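Long-range contacts in beta-lactamase/D-alanine Carboxypeptidase (Yersinia pestis, PDB 3RJU), which probably hydrolyses or binds beta-lactams or D-alanyl peptides as a serine-type enzyme of the beta-lactamase and penicillin-binding protein superfamily: residues I63-T68 and M300-G305; G192-T197 and T232-Q237; F309-A314 and F324-R329. All coordinates share one frame; numbering follows the deposited sequence.

Contact 1 (I63-T68 and M300-G305); sequences ITKLMT and MQKTGG
Apolar packing around one lysine joins Ile63 and the first turn of helix 64-77 to strand 299-306 of the large antiparallel sheet, close to the centre of the chain. Lys302 carries nearly all of it. Leu66 meets the root of that side chain, its CD1 lying 3.6 Å from CB of Lys302. Ile63 slides past Lys302 in the opposite direction: chi1 (-59°) sets CG1 beside the backbone N, and chi2 (-58°) then turns CD1 to 3.5 Å from the backbone O of Lys302. Farther out, CD of Lys65 approaches CE of Lys302 at 4.1 Å. The Lys302 chain bends twice, and NZ donates to its neighbour's carbonyl, 2.7 Å from O of Thr303. The two amines stay 5.3 Å apart, Lys65 NZ to Lys302 NZ, and both bond to the hydroxyl of Tyr159; Lys65 NZ also reaches Asn161 OD1, Ser62 OG and Ser226 O. Citrate bonds to Thr303 OG1 and Gly305 N. An SxxK serine and lysine at a helix start, facing a KTG strand, with a tyrosine hydroxyl bonded to both lysines, is an active-site arrangement of penicillin-binding proteins and class C beta-lactamases; Ser62, Lys65, Tyr159 and Lys302 probably fill those places here.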
loop_
_atom_site.group_PDB
_atom_site.type_symbol
_atom_site.label_atom_id
_atom_site.label_comp_id
_atom_site.label_asym_id
_atom_site.label_seq_id
_atom_site.Cartn_x
_atom_site.Cartn_y
_atom_site.Cartn_z
ATOM N N ILE A 63 -0.544 1.946 -0.396
ATOM C CA ILE A 63 -0.268 0.753 -1.203
ATOM C C ILE A 63 1.252 0.505 -1.144
ATOM O O ILE A 63 1.726 -0.632 -1.286
ATOM C CB ILE A 63 -0.754 0.919 -2.685
ATOM C CG1 ILE A 63 -2.266 1.188 -2.743
ATOM C CG2 ILE A 63 -0.424 -0.298 -3.501
ATOM C CD1 ILE A 63 -3.122 0.125 -2.109
ATOM N N THR A 64 1.999 1.581 -0.888
ATOM C CA THR A 64 3.452 1.522 -0.680
ATOM C C THR A 64 3.826 0.426 0.317
ATOM O O THR A 64 4.819 -0.276 0.122
ATOM C CB THR A 64 3.990 2.871 -0.135
ATOM O OG1 THR A 64 3.837 3.885 -1.135
ATOM C CG2 THR A 64 5.488 2.763 0.237
ATOM N N LYS A 65 3.033 0.268 1.376
ATOM C CA LYS A 65 3.352 -0.721 2.417
ATOM C C LYS A 65 3.416 -2.144 1.870
ATOM O O LYS A 65 4.209 -2.955 2.354
ATOM C CB LYS A 65 2.320 -0.656 3.535
ATOM C CG LYS A 65 2.358 0.649 4.320
ATOM C CD LYS A 65 1.395 0.622 5.492
ATOM C CE LYS A 65 1.533 1.851 6.393
ATOM N NZ LYS A 65 1.153 3.123 5.687
ATOM N N LEU A 66 2.599 -2.452 0.864
ATOM C CA LEU A 66 2.647 -3.793 0.243
ATOM C C LEU A 66 3.984 -4.040 -0.439
ATOM O O LEU A 66 4.488 -5.164 -0.468
ATOM C CB LEU A 66 1.515 -3.970 -0.777
ATOM C CG LEU A 66 0.094 -3.707 -0.251
ATOM C CD1 LEU A 66 -0.910 -4.000 -1.371
ATOM C CD2 LEU A 66 -0.166 -4.564 0.987
HETATM N N MSE A 67 4.559 -2.985 -0.999
HETATM C CA MSE A 67 5.878 -3.103 -1.618
HETATM C C MSE A 67 6.994 -3.212 -0.568
HETATM O O MSE A 67 7.963 -3.934 -0.768
HETATM C CB MSE A 67 6.119 -1.938 -2.586
HETATM C CG MSE A 67 5.123 -1.963 -3.745
HETATM SE SE MSE A 67 5.381 -0.601 -5.067
HETATM C CE MSE A 67 3.715 -0.869 -6.080
ATOM N N THR A 68 6.872 -2.489 0.537
ATOM C CA THR A 68 7.840 -2.642 1.626
ATOM C C THR A 68 7.827 -4.079 2.126
ATOM O O THR A 68 8.878 -4.695 2.281
ATOM C CB THR A 68 7.524 -1.697 2.779
ATOM O OG1 THR A 68 7.259 -0.394 2.229
ATOM C CG2 THR A 68 8.695 -1.624 3.757
HETATM N N MSE A 300 -8.492 -10.038 -0.253
HETATM C CA MSE A 300 -7.205 -9.507 0.179
HETATM C C MSE A 300 -7.134 -8.078 -0.327
HETATM O O MSE A 300 -7.318 -7.836 -1.531
HETATM C CB MSE A 300 -6.050 -10.309 -0.448
HETATM C CG MSE A 300 -5.922 -11.703 0.077
HETATM SE SE MSE A 300 -5.308 -11.707 1.924
HETATM C CE MSE A 300 -3.469 -11.299 1.619
ATOM N N GLN A 301 -6.838 -7.136 0.564
ATOM C CA GLN A 301 -6.912 -5.734 0.178
ATOM C C GLN A 301 -5.930 -4.823 0.904
ATOM O O GLN A 301 -5.297 -5.211 1.901
ATOM C CB GLN A 301 -8.366 -5.212 0.302
ATOM C CG GLN A 301 -9.036 -5.404 1.671
ATOM C CD GLN A 301 -8.709 -4.300 2.708
ATOM O OE1 GLN A 301 -7.804 -3.477 2.524
ATOM N NE2 GLN A 301 -9.466 -4.281 3.786
ATOM N N LYS A 302 -5.778 -3.615 0.367
ATOM C CA LYS A 302 -5.039 -2.554 1.046
ATOM C C LYS A 302 -5.646 -1.220 0.637
ATOM O O LYS A 302 -5.977 -1.018 -0.534
ATOM C CB LYS A 302 -3.554 -2.560 0.673
ATOM C CG LYS A 302 -2.743 -1.468 1.410
ATOM C CD LYS A 302 -2.641 -1.772 2.919
ATOM C CE LYS A 302 -2.055 -0.600 3.728
ATOM N NZ LYS A 302 -3.095 0.415 4.092
ATOM N N THR A 303 -5.803 -0.339 1.620
ATOM C CA THR A 303 -6.331 1.002 1.424
ATOM C C THR A 303 -5.193 2.032 1.434
ATOM O O THR A 303 -4.114 1.802 1.993
ATOM C CB THR A 303 -7.287 1.374 2.578
ATOM O OG1 THR A 303 -6.596 1.226 3.832
ATOM C CG2 THR A 303 -8.507 0.479 2.594
ATOM N N GLY A 304 -5.431 3.196 0.836
ATOM C CA GLY A 304 -4.453 4.259 0.886
ATOM C C GLY A 304 -5.101 5.613 0.716
ATOM O O GLY A 304 -6.108 5.760 0.023
ATOM N N GLY A 305 -4.520 6.616 1.357
ATOM C CA GLY A 305 -5.008 7.970 1.204
ATOM C C GLY A 305 -3.913 8.945 1.567
ATOM O O GLY A 305 -3.319 8.826 2.632
#

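Contact 2 (G192-T197 and T232-Q237)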
loop_
_atom_site.group_PDB
_atom_site.type_symbol
_atom_site.label_atom_id
_atom_site.label_comp_id
_atom_site.label_asym_id
_atom_site.label_seq_id
_atom_site.Cartn_x
_atom_site.Cartn_y
_atom_site.Cartn_z
ATOM N N GLY A 192 9.507 -3.388 -15.281
ATOM C CA GLY A 192 9.436 -2.287 -16.225
ATOM C C GLY A 192 8.444 -1.219 -15.807
ATOM O O GLY A 192 7.809 -0.591 -16.662
HETATM N N MSE A 193 8.305 -1.019 -14.497
HETATM C CA MSE A 193 7.456 0.031 -13.939
HETATM C C MSE A 193 8.246 1.332 -13.939
HETATM O O MSE A 193 8.800 1.763 -12.904
HETATM C CB MSE A 193 7.017 -0.337 -12.528
HETATM C CG MSE A 193 6.143 -1.611 -12.497
HETATM SE SE MSE A 193 5.968 -2.386 -10.719
HETATM C CE MSE A 193 4.825 -1.036 -9.953
ATOM N N LYS A 194 8.298 1.940 -15.117
ATOM C CA LYS A 194 9.238 3.006 -15.413
ATOM C C LYS A 194 8.813 4.317 -14.792
ATOM O O LYS A 194 9.569 5.284 -14.827
ATOM C CB LYS A 194 9.343 3.190 -16.921
ATOM C CG LYS A 194 7.981 3.470 -17.536
ATOM C CD LYS A 194 7.985 3.496 -19.050
ATOM C CE LYS A 194 6.556 3.643 -19.571
ATOM N NZ LYS A 194 6.495 3.581 -21.063
ATOM N N ASN A 195 7.602 4.361 -14.245
ATOM C CA ASN A 195 7.140 5.581 -13.586
ATOM C C ASN A 195 6.843 5.400 -12.105
ATOM O O ASN A 195 6.087 6.177 -11.523
ATOM C CB ASN A 195 5.909 6.139 -14.307
ATOM C CG ASN A 195 6.267 6.824 -15.597
ATOM O OD1 ASN A 195 7.142 7.677 -15.620
ATOM N ND2 ASN A 195 5.622 6.423 -16.689
ATOM N N THR A 196 7.428 4.369 -11.500
ATOM C CA THR A 196 7.174 4.063 -10.095
ATOM C C THR A 196 8.422 4.433 -9.299
ATOM O O THR A 196 9.501 3.864 -9.513
ATOM C CB THR A 196 6.772 2.583 -9.899
ATOM O OG1 THR A 196 5.565 2.317 -10.633
ATOM C CG2 THR A 196 6.543 2.253 -8.413
ATOM N N THR A 197 8.283 5.412 -8.406
ATOM C CA THR A 197 9.451 6.118 -7.908
ATOM C C THR A 197 9.141 6.907 -6.640
ATOM O O THR A 197 7.984 7.238 -6.380
ATOM C CB THR A 197 9.991 7.094 -8.991
ATOM O OG1 THR A 197 11.196 7.715 -8.528
ATOM C CG2 THR A 197 8.961 8.179 -9.337
ATOM N N THR A 232 1.787 4.817 -11.753
ATOM C CA THR A 232 0.784 5.130 -12.770
ATOM C C THR A 232 -0.174 3.953 -12.828
ATOM O O THR A 232 0.156 2.855 -12.354
ATOM C CB THR A 232 1.415 5.268 -14.163
ATOM O OG1 THR A 232 2.066 4.027 -14.492
ATOM C CG2 THR A 232 2.427 6.429 -14.219
ATOM N N PRO A 233 -1.361 4.151 -13.410
ATOM C CA PRO A 233 -2.241 2.993 -13.545
ATOM C C PRO A 233 -1.570 1.830 -14.295
ATOM O O PRO A 233 -1.691 0.686 -13.860
ATOM C CB PRO A 233 -3.428 3.558 -14.334
ATOM C CG PRO A 233 -3.492 5.021 -13.862
ATOM C CD PRO A 233 -2.026 5.410 -13.798
ATOM N N GLU A 234 -0.854 2.100 -15.380
ATOM C CA GLU A 234 -0.285 0.994 -16.152
ATOM C C GLU A 234 0.820 0.267 -15.360
ATOM O O GLU A 234 0.935 -0.966 -15.437
ATOM C CB GLU A 234 0.206 1.464 -17.544
ATOM C CG GLU A 234 1.463 2.303 -17.500
ATOM C CD GLU A 234 1.774 2.985 -18.818
ATOM O OE1 GLU A 234 1.084 2.701 -19.831
ATOM O OE2 GLU A 234 2.723 3.802 -18.845
ATOM N N ASP A 235 1.621 1.009 -14.598
ATOM C CA ASP A 235 2.655 0.368 -13.774
ATOM C C ASP A 235 1.992 -0.511 -12.723
ATOM O O ASP A 235 2.457 -1.637 -12.461
ATOM C CB ASP A 235 3.538 1.395 -13.051
ATOM C CG ASP A 235 4.612 2.005 -13.946
ATOM O OD1 ASP A 235 4.578 1.841 -15.182
ATOM O OD2 ASP A 235 5.506 2.670 -13.398
HETATM N N MSE A 236 0.932 0.003 -12.100
HETATM C CA MSE A 236 0.237 -0.741 -11.056
HETATM C C MSE A 236 -0.461 -1.973 -11.602
HETATM O O MSE A 236 -0.565 -2.990 -10.896
HETATM C CB MSE A 236 -0.742 0.157 -10.286
HETATM C CG MSE A 236 -0.052 1.276 -9.516
HETATM SE SE MSE A 236 1.288 0.587 -8.263
HETATM C CE MSE A 236 0.097 -0.593 -7.295
ATOM N N GLN A 237 -0.938 -1.904 -12.849
ATOM C CA GLN A 237 -1.476 -3.102 -13.489
ATOM C C GLN A 237 -0.414 -4.215 -13.498
ATOM O O GLN A 237 -0.687 -5.367 -13.144
ATOM C CB GLN A 237 -1.924 -2.826 -14.930
ATOM C CG GLN A 237 -2.448 -4.054 -15.637
ATOM C CD GLN A 237 -2.488 -3.886 -17.154
ATOM O OE1 GLN A 237 -2.771 -2.797 -17.660
ATOM N NE2 GLN A 237 -2.201 -4.967 -17.886
HETATM O O HOH W 1 4.446 -0.006 -17.201
HETATM O O HOH W 2 3.946 4.701 -21.036
HETATM O O HOH W 3 3.942 4.168 -16.507
#
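Met193 follows Gly192, which ends helix 179-191 in a Schellman motif, and packs its side chain against Asp235 in the first turn of helix 233-241. CB of Met193 lies 3.5 Å from OD2 of Asp235, and the bend at the end of the chain (chi3 72°) brings CE over to Met236, 4.2 Å from its SE. Lys194 extends from CG outward toward Glu234, but the charges stop short of a salt bridge, NZ of Lys194 being 4.4 Å from OE2 of Glu234; a water bonded to both fills in. Asn195 gives the backbone bond of the contact, its N donating to OD2 of Asp235 at 2.8 Å on the syn lone pair, somewhat bent at 143°. Its CB rests on CG2 of Thr232 at 3.5 Å, and its OD1 is taken by Arg207 and Gln204. A second water links ND2 of Asn195 to Thr232 OG1, Glu234 OE2 and Asp235 OD1. Thr196 closes the type I turn begun at Met193; its OG1 donates to the anti lone pair of Asp235 OD2 at 2.8 Å and also bonds Ser231 OG. Two donors thus grip one buried carboxylate oxygen, which should hold the aspartate ionised. Meanwhile Asp235 N donates to Thr232 OG1, 3.1 Å away: Thr232 N-caps helix 233-241, and Asp235 in its first turn clamps that helix to the beta turn of 193-196.

Contact 3 (F309-A314 and F324-R329); sequences FITYMA and FVVVTR
Phe309 and Thr328 face each other at one end of an antiparallel beta hairpin, strands 309-316 and 321-328, whose short segments run at 167° to each other within the central sheet. From CB of Phe309, which passes 4.1 Å from Val327 O, chi1 (-73°) puts CG beside the backbone N, and the side chain lies alongside its neighbours and points the same way they do. CD1 meets CG2 of Val326 at 3.7 Å, the methyl sitting at the ring edge, in plane. The ring turns one face to Thr328, whose CG2 stands over it, nearest CE1 and offset toward the rim, in a CH-pi contact 3.9 Å from the Phe309 centroid. The same face of the sheet carries Thr311, whose CG2 touches Val326 CG2, and then Met313, whose bend at chi3 (-61°) sets CE 3.8 Å from CD1 of Phe324. Ile58 of strand 58-59 and Met236 of helix 233-241 cover this side. On the other face Ile310 and Val327 lie side by side, and Tyr312 packs only its CB on Val325 CG1 while the ring leads away to Asn343; helix 336-349 covers them through Met338 and Val342. Two hydrogen-bonded pairs hold the backbones. Ile310 N to Val327 O and Val327 N to Ile310 O are nearly straight bonds, both 2.9 Å. Tyr312 and Val325 exchange a second, more bent pair, Tyr312 N to Val325 O being the longer at 3.1 Å. Just beyond Thr328, at the end where Phe309 sits, CG of Arg329 reaches CG2 of Ile310 at 4.1 Å, the two side chains crossing at about a right angle.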
loop_
_atom_site.group_PDB
_atom_site.type_symbol
_atom_site.label_atom_id
_atom_site.label_comp_id
_atom_site.label_asym_id
_atom_site.label_seq_id
_atom_site.Cartn_x
_atom_site.Cartn_y
_atom_site.Cartn_z
ATOM N N PHE A 309 -5.046 12.073 -2.950
ATOM C CA PHE A 309 -5.314 10.784 -3.598
ATOM C C PHE A 309 -5.923 9.812 -2.611
ATOM O O PHE A 309 -5.551 9.804 -1.431
ATOM C CB PHE A 309 -4.028 10.142 -4.134
ATOM C CG PHE A 309 -3.476 10.817 -5.357
ATOM C CD1 PHE A 309 -3.769 10.334 -6.636
ATOM C CD2 PHE A 309 -2.710 11.962 -5.230
ATOM C CE1 PHE A 309 -3.280 10.967 -7.761
ATOM C CE2 PHE A 309 -2.208 12.601 -6.357
ATOM C CZ PHE A 309 -2.505 12.101 -7.624
ATOM N N ILE A 310 -6.828 8.974 -3.106
ATOM C CA ILE A 310 -7.221 7.764 -2.387
ATOM C C ILE A 310 -7.058 6.559 -3.310
ATOM O O ILE A 310 -7.321 6.639 -4.519
ATOM C CB ILE A 310 -8.649 7.824 -1.805
ATOM C CG1 ILE A 310 -9.691 8.195 -2.876
ATOM C CG2 ILE A 310 -8.686 8.780 -0.598
ATOM C CD1 ILE A 310 -11.113 8.048 -2.355
ATOM N N THR A 311 -6.601 5.444 -2.746
ATOM C CA THR A 311 -6.335 4.256 -3.529
ATOM C C THR A 311 -6.866 3.034 -2.813
ATOM O O THR A 311 -7.011 3.014 -1.589
ATOM C CB THR A 311 -4.814 4.043 -3.763
ATOM O OG1 THR A 311 -4.121 4.178 -2.522
ATOM C CG2 THR A 311 -4.252 5.072 -4.738
ATOM N N TYR A 312 -7.170 2.009 -3.589
ATOM C CA TYR A 312 -7.629 0.761 -3.011
ATOM C C TYR A 312 -7.289 -0.361 -3.964
ATOM O O TYR A 312 -7.449 -0.235 -5.192
ATOM C CB TYR A 312 -9.136 0.831 -2.768
ATOM C CG TYR A 312 -9.768 -0.371 -2.092
ATOM C CD1 TYR A 312 -9.319 -0.818 -0.836
ATOM C CD2 TYR A 312 -10.833 -1.055 -2.697
ATOM C CE1 TYR A 312 -9.918 -1.904 -0.208
ATOM C CE2 TYR A 312 -11.437 -2.143 -2.069
ATOM C CZ TYR A 312 -10.970 -2.568 -0.832
ATOM O OH TYR A 312 -11.552 -3.654 -0.196
HETATM N N MSE A 313 -6.821 -1.470 -3.405
HETATM C CA MSE A 313 -6.599 -2.667 -4.194
HETATM C C MSE A 313 -7.322 -3.808 -3.498
HETATM O O MSE A 313 -7.182 -3.974 -2.283
HETATM C CB MSE A 313 -5.104 -2.998 -4.296
HETATM C CG MSE A 313 -4.837 -4.225 -5.159
HETATM SE SE MSE A 313 -2.954 -4.568 -5.444
HETATM C CE MSE A 313 -2.484 -2.918 -6.357
ATOM N N ALA A 314 -8.119 -4.563 -4.252
ATOM C CA ALA A 314 -8.871 -5.673 -3.681
ATOM C C ALA A 314 -8.703 -6.850 -4.612
ATOM O O ALA A 314 -8.857 -6.710 -5.830
ATOM C CB ALA A 314 -10.360 -5.307 -3.555
ATOM N N PHE A 324 -7.683 -2.506 -8.926
ATOM C CA PHE A 324 -6.989 -1.364 -8.351
ATOM C C PHE A 324 -7.716 -0.095 -8.787
ATOM O O PHE A 324 -8.052 0.067 -9.973
ATOM C CB PHE A 324 -5.554 -1.289 -8.875
ATOM C CG PHE A 324 -4.834 -0.024 -8.483
ATOM C CD1 PHE A 324 -4.469 0.197 -7.152
ATOM C CD2 PHE A 324 -4.512 0.939 -9.430
ATOM C CE1 PHE A 324 -3.806 1.359 -6.773
ATOM C CE2 PHE A 324 -3.853 2.103 -9.057
ATOM C CZ PHE A 324 -3.492 2.308 -7.723
ATOM N N VAL A 325 -7.930 0.823 -7.851
ATOM C CA VAL A 325 -8.570 2.075 -8.201
ATOM C C VAL A 325 -7.819 3.229 -7.566
ATOM O O VAL A 325 -7.275 3.112 -6.468
ATOM C CB VAL A 325 -10.080 2.109 -7.774
ATOM C CG1 VAL A 325 -10.210 1.983 -6.265
ATOM C CG2 VAL A 325 -10.747 3.375 -8.275
ATOM N N VAL A 326 -7.752 4.338 -8.288
ATOM C CA VAL A 326 -7.153 5.545 -7.756
ATOM C C VAL A 326 -8.109 6.696 -8.071
ATOM O O VAL A 326 -8.635 6.805 -9.203
ATOM C CB VAL A 326 -5.726 5.838 -8.322
ATOM C CG1 VAL A 326 -5.700 5.820 -9.859
ATOM C CG2 VAL A 326 -5.225 7.186 -7.775
ATOM N N VAL A 327 -8.361 7.523 -7.070
ATOM C CA VAL A 327 -9.226 8.684 -7.222
ATOM C C VAL A 327 -8.529 9.907 -6.658
ATOM O O VAL A 327 -7.878 9.837 -5.619
ATOM C CB VAL A 327 -10.572 8.435 -6.458
ATOM C CG1 VAL A 327 -11.241 9.740 -5.990
ATOM C CG2 VAL A 327 -11.525 7.561 -7.280
ATOM N N THR A 328 -8.632 11.033 -7.350
ATOM C CA THR A 328 -8.297 12.304 -6.734
ATOM C C THR A 328 -9.557 12.894 -6.060
ATOM O O THR A 328 -10.644 12.937 -6.649
ATOM C CB THR A 328 -7.718 13.282 -7.761
ATOM O OG1 THR A 328 -8.502 13.206 -8.957
ATOM C CG2 THR A 328 -6.268 12.936 -8.094
ATOM N N ARG A 329 -9.414 13.318 -4.808
ATOM C CA ARG A 329 -10.557 13.732 -3.989
ATOM C C ARG A 329 -11.169 15.056 -4.434
ATOM O O ARG A 329 -10.458 15.974 -4.822
ATOM C CB ARG A 329 -10.121 13.906 -2.529
ATOM C CG ARG A 329 -9.656 12.613 -1.840
ATOM C CD ARG A 329 -9.540 12.863 -0.332
ATOM N NE ARG A 329 -10.861 13.071 0.254
ATOM C CZ ARG A 329 -11.345 14.254 0.651
ATOM N NH1 ARG A 329 -12.579 14.343 1.139
ATOM N NH2 ARG A 329 -10.610 15.355 0.557
#

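Overall arrangement
Contacts 1 and 3 share the sheet: strand 299-306 lies next to strand 309-316, with Gly304 O 2.8 Å from Thr311 N and Lys302 N 3.0 Å from Met313 O, probable hydrogen bonds that fix the probable active-site strand to the hairpin. Contact 2 lies about 15 Å from each of the others, centre to centre, yet Met236 ties all three together. Its SE is 3.6 Å from Met67 CE in the helix of contact 1, and its CE is 3.6 Å from Met313 CE of contact 3. Helix 233-241 is thus packed against both the helix bearing Lys65 and the sheet, while the citrate, probably from the crystallisation liquor, may mark the substrate pocket beside contact 1.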